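Lin2722 protein (Listeria innocua, PDB 3DS8) is of unknown function but belongs to an alpha/beta hydrolase family and probably acts as a serine hydrolase. Local coordinates at residues L175-E180 against P229-K234; F202-A207 against T247-D252. All blocks are in the same frame, centred on the assembly; numbering follows the deposited sequence.

Interaction 1: residues L175-E180 against P229-K234; sequences LAIAGE and PKSIEK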
ATOM      1  N   LEU A 175       6.539  -3.337  -1.763  1.00 12.43           N
ATOM      2  CA  LEU A 175       7.524  -2.385  -1.278  1.00 12.99           C
ATOM      3  C   LEU A 175       7.002  -1.824   0.029  1.00 13.76           C
ATOM      4  O   LEU A 175       5.878  -1.261   0.092  1.00 13.83           O
ATOM      5  CB  LEU A 175       7.728  -1.218  -2.275  1.00 13.39           C
ATOM      6  CG  LEU A 175       8.527  -0.021  -1.766  1.00 13.69           C
ATOM      7  CD1 LEU A 175       9.945  -0.441  -1.407  1.00 14.15           C
ATOM      8  CD2 LEU A 175       8.491   1.123  -2.876  1.00 12.41           C
ATOM      9  N   ALA A 176       7.777  -2.013   1.106  1.00 13.22           N
ATOM     10  CA  ALA A 176       7.441  -1.482   2.411  1.00 13.44           C
ATOM     11  C   ALA A 176       8.383  -0.328   2.732  1.00 13.56           C
ATOM     12  O   ALA A 176       9.615  -0.489   2.863  1.00 14.21           O
ATOM     13  CB  ALA A 176       7.555  -2.566   3.520  1.00 13.38           C
ATOM     14  N   ILE A 177       7.790   0.853   2.825  1.00 13.05           N
ATOM     15  CA  ILE A 177       8.468   2.065   3.206  1.00 13.70           C
ATOM     16  C   ILE A 177       8.219   2.402   4.649  1.00 12.97           C
ATOM     17  O   ILE A 177       7.044   2.397   5.120  1.00 12.75           O
ATOM     18  CB  ILE A 177       8.012   3.224   2.295  1.00 13.44           C
ATOM     19  CG1 ILE A 177       8.554   3.026   0.869  1.00 14.43           C
ATOM     20  CG2 ILE A 177       8.445   4.590   2.885  1.00 14.20           C
ATOM     21  CD1 ILE A 177       8.007   4.034  -0.142  1.00 15.97           C
ATOM     22  N   ALA A 178       9.294   2.610   5.401  1.00 12.81           N
ATOM     23  CA  ALA A 178       9.188   2.867   6.821  1.00 14.46           C
ATOM     24  C   ALA A 178       9.984   4.093   7.206  1.00 14.45           C
ATOM     25  O   ALA A 178      11.043   4.360   6.629  1.00 16.40           O
ATOM     26  CB  ALA A 178       9.683   1.684   7.637  1.00 14.41           C
ATOM     27  N   GLY A 179       9.468   4.845   8.170  1.00 14.71           N
ATOM     28  CA  GLY A 179      10.229   5.959   8.769  1.00 14.97           C
ATOM     29  C   GLY A 179      10.792   5.639  10.147  1.00 15.91           C
ATOM     30  O   GLY A 179      10.233   4.847  10.930  1.00 14.69           O
ATOM     31  N   GLU A 180      11.917   6.269  10.454  1.00 16.60           N
ATOM     32  CA  GLU A 180      12.548   6.179  11.728  1.00 18.12           C
ATOM     33  C   GLU A 180      13.020   7.634  12.039  1.00 17.56           C
ATOM     34  O   GLU A 180      13.795   8.244  11.257  1.00 17.45           O
ATOM     35  CB  GLU A 180      13.706   5.181  11.633  1.00 18.19           C
ATOM     36  CG  GLU A 180      14.434   5.026  12.844  1.00 22.92           C
ATOM     37  CD  GLU A 180      15.496   3.936  12.780  1.00 21.89           C
ATOM     38  OE1 GLU A 180      16.360   3.946  11.866  1.00 27.85           O
ATOM     39  OE2 GLU A 180      15.489   3.123  13.710  1.00 28.97           O
ATOM     40  N   PRO A 229      10.195  13.447  -0.547  1.00 15.82           N
ATOM     41  CA  PRO A 229      10.809  13.167  -1.820  1.00 16.74           C
ATOM     42  C   PRO A 229      11.257  11.722  -1.967  1.00 16.87           C
ATOM     43  O   PRO A 229      11.080  11.131  -3.035  1.00 16.91           O
ATOM     44  CB  PRO A 229      12.025  14.097  -1.816  1.00 17.60           C
ATOM     45  CG  PRO A 229      11.567  15.303  -1.061  1.00 17.23           C
ATOM     46  CD  PRO A 229      10.710  14.690   0.047  1.00 16.81           C
ATOM     47  N   LYS A 230      11.887  11.164  -0.937  1.00 17.15           N
ATOM     48  CA  LYS A 230      12.355   9.790  -1.068  1.00 17.82           C
ATOM     49  C   LYS A 230      11.204   8.787  -1.269  1.00 16.66           C
ATOM     50  O   LYS A 230      11.369   7.798  -2.003  1.00 17.26           O
ATOM     51  CB  LYS A 230      13.155   9.366   0.153  1.00 18.82           C
ATOM     52  CG  LYS A 230      13.635   7.930   0.102  1.00 21.58           C
ATOM     53  CD  LYS A 230      14.561   7.638  -1.155  1.00 25.20           C
ATOM     54  CE  LYS A 230      15.296   6.275  -1.024  1.00 27.03           C
ATOM     55  NZ  LYS A 230      16.200   6.006  -2.228  1.00 27.96           N
ATOM     56  N   SER A 231      10.109   8.956  -0.522  1.00 16.15           N
ATOM     57  CA  SER A 231       8.934   8.112  -0.693  1.00 15.44           C
ATOM     58  C   SER A 231       8.427   8.146  -2.119  1.00 15.09           C
ATOM     59  O   SER A 231       8.166   7.114  -2.738  1.00 14.13           O
ATOM     60  CB  SER A 231       7.775   8.465   0.270  1.00 15.24           C
ATOM     61  OG  SER A 231       8.088   7.980   1.554  1.00 14.24           O
ATOM     62  N   ILE A 232       8.307   9.340  -2.644  1.00 14.07           N
ATOM     63  CA  ILE A 232       7.779   9.489  -4.008  1.00 14.62           C
ATOM     64  C   ILE A 232       8.749   8.927  -5.060  1.00 14.00           C
ATOM     65  O   ILE A 232       8.331   8.206  -6.012  1.00 13.31           O
ATOM     66  CB  ILE A 232       7.382  10.947  -4.294  1.00 14.89           C
ATOM     67  CG1 ILE A 232       6.215  11.308  -3.354  1.00 17.03           C
ATOM     68  CG2 ILE A 232       6.966  11.073  -5.775  1.00 15.49           C
ATOM     69  CD1 ILE A 232       5.882  12.810  -3.289  1.00 16.66           C
ATOM     70  N   GLU A 233      10.022   9.198  -4.893  1.00 15.04           N
ATOM     71  CA  GLU A 233      11.061   8.647  -5.794  1.00 15.87           C
ATOM     72  C   GLU A 233      11.061   7.113  -5.755  1.00 15.83           C
ATOM     73  O   GLU A 233      11.105   6.459  -6.807  1.00 14.28           O
ATOM     74  CB  GLU A 233      12.437   9.180  -5.424  1.00 16.59           C
ATOM     75  CG  GLU A 233      12.577  10.666  -5.605  1.00 19.44           C
ATOM     76  CD  GLU A 233      13.591  11.310  -4.618  1.00 23.48           C
ATOM     77  OE1 GLU A 233      14.530  10.617  -4.146  1.00 28.73           O
ATOM     78  OE2 GLU A 233      13.432  12.513  -4.335  1.00 31.38           O
ATOM     79  N   LYS A 234      10.994   6.543  -4.552  1.00 15.45           N
ATOM     80  CA  LYS A 234      11.065   5.075  -4.439  1.00 15.83           C
ATOM     81  C   LYS A 234       9.806   4.419  -5.037  1.00 15.31           C
ATOM     82  O   LYS A 234       9.885   3.373  -5.687  1.00 14.73           O
ATOM     83  CB  LYS A 234      11.319   4.675  -2.994  1.00 16.73           C
ATOM     84  CG  LYS A 234      11.782   3.232  -2.841  1.00 19.63           C
ATOM     85  CD  LYS A 234      13.212   3.010  -3.228  1.00 21.33           C
ATOM     86  CE  LYS A 234      13.587   1.525  -3.134  1.00 23.25           C
ATOM     87  NZ  LYS A 234      14.977   1.216  -3.619  1.00 24.90           N
TER
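Leu175 lays its CD2 methyl against the first turn and a half of the helix that begins at Pro229, over the base of Lys234. CD2 lies 3.9 Å from Lys234 CG and equally close to the Lys234 carbonyl oxygen, coming in across the CB-CG bond. Leu175 reaches this spot because its CG stands opposite the backbone N (chi1 169°). The Lys234 chain bends at chi2 (76°), which turns CD, CE and NZ away from the strand. Its ammonium end instead makes a cation-pi contact with Trp237. Two residues along the strand, Ile177 points the same way and uses both branches. Its CG2 methyl sits 3.7 Å from Ser231 OG, while its CD1 lies 4.0 Å from Ser231 O and 4.4 Å from Lys234 CB. The short strand and helix segments run nearly antiparallel, at 171°, with their axes 10.2 Å apart. This is helix-on-sheet packing of the alpha/beta hydrolase fold: helix 229-240 packs on one face of the central sheet, beside helix 20-30. Val128 and Ile130 of strand 123-130 extend the same apolar patch. Ser231 OG is buried but satisfied by Leu225 O and Gln215 NE2. No hydrogen bond crosses between the two segments, so helix and strand are joined here by van der Waals contact, with the serine hydroxyl engaged by its other partners.

Interaction 2: residues F202-A207 against T247-D252; sequences FMPGSA and TVIQLD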
ATOM      1  N   PHE A 202       6.028 -12.352   6.382  1.00 14.80           N
ATOM      2  CA  PHE A 202       5.035 -13.078   5.608  1.00 16.39           C
ATOM      3  C   PHE A 202       5.080 -12.847   4.098  1.00 16.29           C
ATOM      4  O   PHE A 202       4.594 -13.702   3.340  1.00 16.89           O
ATOM      5  CB  PHE A 202       3.608 -12.861   6.197  1.00 15.41           C
ATOM      6  CG  PHE A 202       3.077 -11.457   6.108  1.00 14.69           C
ATOM      7  CD1 PHE A 202       2.276 -11.071   5.044  1.00 15.95           C
ATOM      8  CD2 PHE A 202       3.308 -10.524   7.117  1.00 14.54           C
ATOM      9  CE1 PHE A 202       1.768  -9.824   4.962  1.00 18.44           C
ATOM     10  CE2 PHE A 202       2.784  -9.260   7.030  1.00 14.17           C
ATOM     11  CZ  PHE A 202       2.017  -8.898   5.960  1.00 16.48           C
HETATM   12  N   MSE A 203       5.708 -11.759   3.638  1.00 16.05           N
HETATM   13  CA  MSE A 203       5.762 -11.548   2.200  1.00 16.67           C
HETATM   14  C   MSE A 203       6.893 -12.304   1.468  1.00 16.70           C
HETATM   15  O   MSE A 203       6.652 -12.876   0.388  1.00 16.66           O
HETATM   16  CB  MSE A 203       5.768 -10.067   1.878  1.00 17.39           C
HETATM   17  CG  MSE A 203       4.482  -9.406   2.256  1.00 18.06           C
HETATM   18 SE   MSE A 203       2.986 -10.154   1.174  1.00 31.99          SE
HETATM   19  CE  MSE A 203       1.694  -8.681   1.430  1.00 22.12           C
ATOM     20  N   PRO A 204       8.115 -12.319   2.020  1.00 17.45           N
ATOM     21  CA  PRO A 204       9.166 -13.090   1.327  1.00 18.73           C
ATOM     22  C   PRO A 204       8.775 -14.551   1.062  1.00 19.51           C
ATOM     23  O   PRO A 204       8.303 -15.208   1.953  1.00 20.71           O
ATOM     24  CB  PRO A 204      10.343 -13.039   2.307  1.00 18.84           C
ATOM     25  CG  PRO A 204      10.102 -11.767   3.111  1.00 18.25           C
ATOM     26  CD  PRO A 204       8.632 -11.604   3.204  1.00 16.89           C
ATOM     27  N   GLY A 205       8.971 -15.046  -0.153  1.00 21.21           N
ATOM     28  CA  GLY A 205       8.688 -16.451  -0.466  1.00 21.37           C
ATOM     29  C   GLY A 205       7.210 -16.710  -0.773  1.00 22.45           C
ATOM     30  O   GLY A 205       6.837 -17.847  -1.175  1.00 25.50           O
ATOM     31  N   SER A 206       6.367 -15.719  -0.492  1.00 20.31           N
ATOM     32  CA  SER A 206       4.950 -15.728  -0.885  1.00 19.31           C
ATOM     33  C   SER A 206       4.805 -14.825  -2.125  1.00 18.05           C
ATOM     34  O   SER A 206       4.315 -15.217  -3.171  1.00 17.78           O
ATOM     35  CB  SER A 206       4.096 -15.201   0.282  1.00 19.92           C
ATOM     36  OG  SER A 206       4.405 -15.897   1.498  1.00 21.64           O
ATOM     37  N   ALA A 207       5.210 -13.583  -1.958  1.00 17.43           N
ATOM     38  CA  ALA A 207       5.250 -12.610  -3.044  1.00 16.95           C
ATOM     39  C   ALA A 207       6.446 -12.877  -3.933  1.00 17.01           C
ATOM     40  O   ALA A 207       7.459 -13.452  -3.472  1.00 17.18           O
ATOM     41  CB  ALA A 207       5.356 -11.236  -2.447  1.00 16.95           C
ATOM     42  N   THR A 247      12.433 -14.128  -8.225  1.00 17.77           N
ATOM     43  CA  THR A 247      12.143 -13.684  -6.887  1.00 16.50           C
ATOM     44  C   THR A 247      13.218 -12.685  -6.435  1.00 15.29           C
ATOM     45  O   THR A 247      14.414 -12.859  -6.734  1.00 13.69           O
ATOM     46  CB  THR A 247      12.101 -14.893  -5.941  1.00 16.62           C
ATOM     47  OG1 THR A 247      10.972 -15.705  -6.286  1.00 17.75           O
ATOM     48  CG2 THR A 247      12.005 -14.470  -4.522  1.00 18.43           C
ATOM     49  N   VAL A 248      12.773 -11.634  -5.759  1.00 15.12           N
ATOM     50  CA  VAL A 248      13.663 -10.639  -5.173  1.00 15.23           C
ATOM     51  C   VAL A 248      13.231 -10.416  -3.725  1.00 15.16           C
ATOM     52  O   VAL A 248      12.044 -10.289  -3.417  1.00 15.94           O
ATOM     53  CB  VAL A 248      13.594  -9.295  -5.965  1.00 16.44           C
ATOM     54  CG1 VAL A 248      14.309  -8.131  -5.199  1.00 18.10           C
ATOM     55  CG2 VAL A 248      14.131  -9.443  -7.313  1.00 16.25           C
ATOM     56  N   ILE A 249      14.190 -10.411  -2.813  1.00 14.31           N
ATOM     57  CA  ILE A 249      13.926 -10.023  -1.451  1.00 14.21           C
ATOM     58  C   ILE A 249      15.035  -9.052  -1.051  1.00 14.24           C
ATOM     59  O   ILE A 249      16.225  -9.372  -1.190  1.00 14.70           O
ATOM     60  CB  ILE A 249      13.947 -11.240  -0.465  1.00 14.58           C
ATOM     61  CG1 ILE A 249      12.919 -12.295  -0.815  1.00 15.84           C
ATOM     62  CG2 ILE A 249      13.754 -10.789   1.038  1.00 14.50           C
ATOM     63  CD1 ILE A 249      13.113 -13.598   0.012  1.00 16.59           C
ATOM     64  N   GLN A 250      14.674  -7.874  -0.559  1.00 13.95           N
ATOM     65  CA  GLN A 250      15.691  -6.936  -0.123  1.00 14.84           C
ATOM     66  C   GLN A 250      15.272  -6.355   1.202  1.00 14.41           C
ATOM     67  O   GLN A 250      14.187  -5.751   1.316  1.00 14.05           O
ATOM     68  CB  GLN A 250      15.891  -5.849  -1.170  1.00 15.33           C
ATOM     69  CG  GLN A 250      17.125  -5.000  -0.987  1.00 17.91           C
ATOM     70  CD  GLN A 250      17.366  -4.119  -2.213  1.00 22.29           C
ATOM     71  OE1 GLN A 250      16.405  -3.793  -2.982  1.00 28.69           O
ATOM     72  NE2 GLN A 250      18.627  -3.751  -2.428  1.00 31.46           N
ATOM     73  N   LEU A 251      16.105  -6.594   2.205  1.00 13.86           N
ATOM     74  CA  LEU A 251      15.793  -6.230   3.581  1.00 15.43           C
ATOM     75  C   LEU A 251      16.741  -5.117   3.975  1.00 17.50           C
ATOM     76  O   LEU A 251      17.894  -5.083   3.512  1.00 17.04           O
ATOM     77  CB  LEU A 251      15.985  -7.420   4.512  1.00 15.80           C
ATOM     78  CG  LEU A 251      15.264  -8.719   4.123  1.00 16.70           C
ATOM     79  CD1 LEU A 251      15.567  -9.857   5.113  1.00 18.67           C
ATOM     80  CD2 LEU A 251      13.778  -8.457   4.024  1.00 17.34           C
ATOM     81  N   ASP A 252      16.235  -4.204   4.813  1.00 18.62           N
ATOM     82  CA  ASP A 252      16.997  -3.119   5.397  1.00 21.69           C
ATOM     83  C   ASP A 252      17.225  -3.432   6.874  1.00 22.70           C
ATOM     84  O   ASP A 252      16.241  -3.499   7.611  1.00 22.31           O
ATOM     85  CB  ASP A 252      16.136  -1.857   5.267  1.00 22.02           C
ATOM     86  CG  ASP A 252      16.913  -0.650   4.892  1.00 26.24           C
ATOM     87  OD1 ASP A 252      18.114  -0.575   5.288  1.00 30.58           O
ATOM     88  OD2 ASP A 252      16.284   0.247   4.237  1.00 28.54           O
TER
HETATM   89  O   HOH W   1       9.815 -12.349  -2.108  1.00 19.91           O
HETATM   90  O   HOH W   2       8.520 -15.888  -4.882  1.00 32.36           O
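The backbone of residues 202-207 makes a type II beta turn over Met203-Ser206, and its nearest approach to the strand at 248-250 is at Pro204 and Ile249, with CA atoms 6.3 Å apart. The carbonyl O of Met203, a selenomethionine, accepts from both Ser206 N and Ala207 N. Gly205, third in the turn, takes its positive phi (83°), which suits glycine. Ser206 OG closes the turn with a 2.9 Å bond to Phe202 O. The direct side-chain contact is small and apolar. Ile249 CD1 rests 3.6 Å from Pro204 CB, and Ile249 CG1 follows at 4.1 Å from the same carbon. CG1 stands opposite the carbonyl carbon of Ile249 (chi1 -60°), and the extended chi2 carries CD1 out to the proline. Tyr210 of strand 209-216 also touches Pro204. One water donates to Ala207 O at 2.9 Å and has weak bonds to Gly205 N and Val248 O. A second donates to Ala207 O and is hydrogen-bonded to Thr247 OG1 at 2.8 Å. The contact joins the loop before strand 209-216 to the last strand of the sheet, which pairs with 209-216 through Val248 and Gln250. No hydrogen bond passes directly between the two segments. One apolar touch, one water bridge from Ala207 O to Thr247 OG1 and a weaker one to Val248 O join them at the protein surface.

How the interactions relate
Both contacts belong to the same end of the central sheet, where strands 173-180, 209-216 and 248-250 lie side by side. Interaction 1 packs helix 229-240 on the sheet in a buried setting; interaction 2 sets the edge strand against a loop at the surface. Their centres are about 17 Å apart and their nearest atoms about 5 Å, without touching. Their segments alternate along the chain, and strand 248-250 is the next regular element after helix 229-240. Both are structural packing: no touching residue belongs to the probable catalytic triad of Ser102, His222 and Asp188. Asp188 and His222 come from the chain between strand 173-180 and helix 229-240, as in this fold.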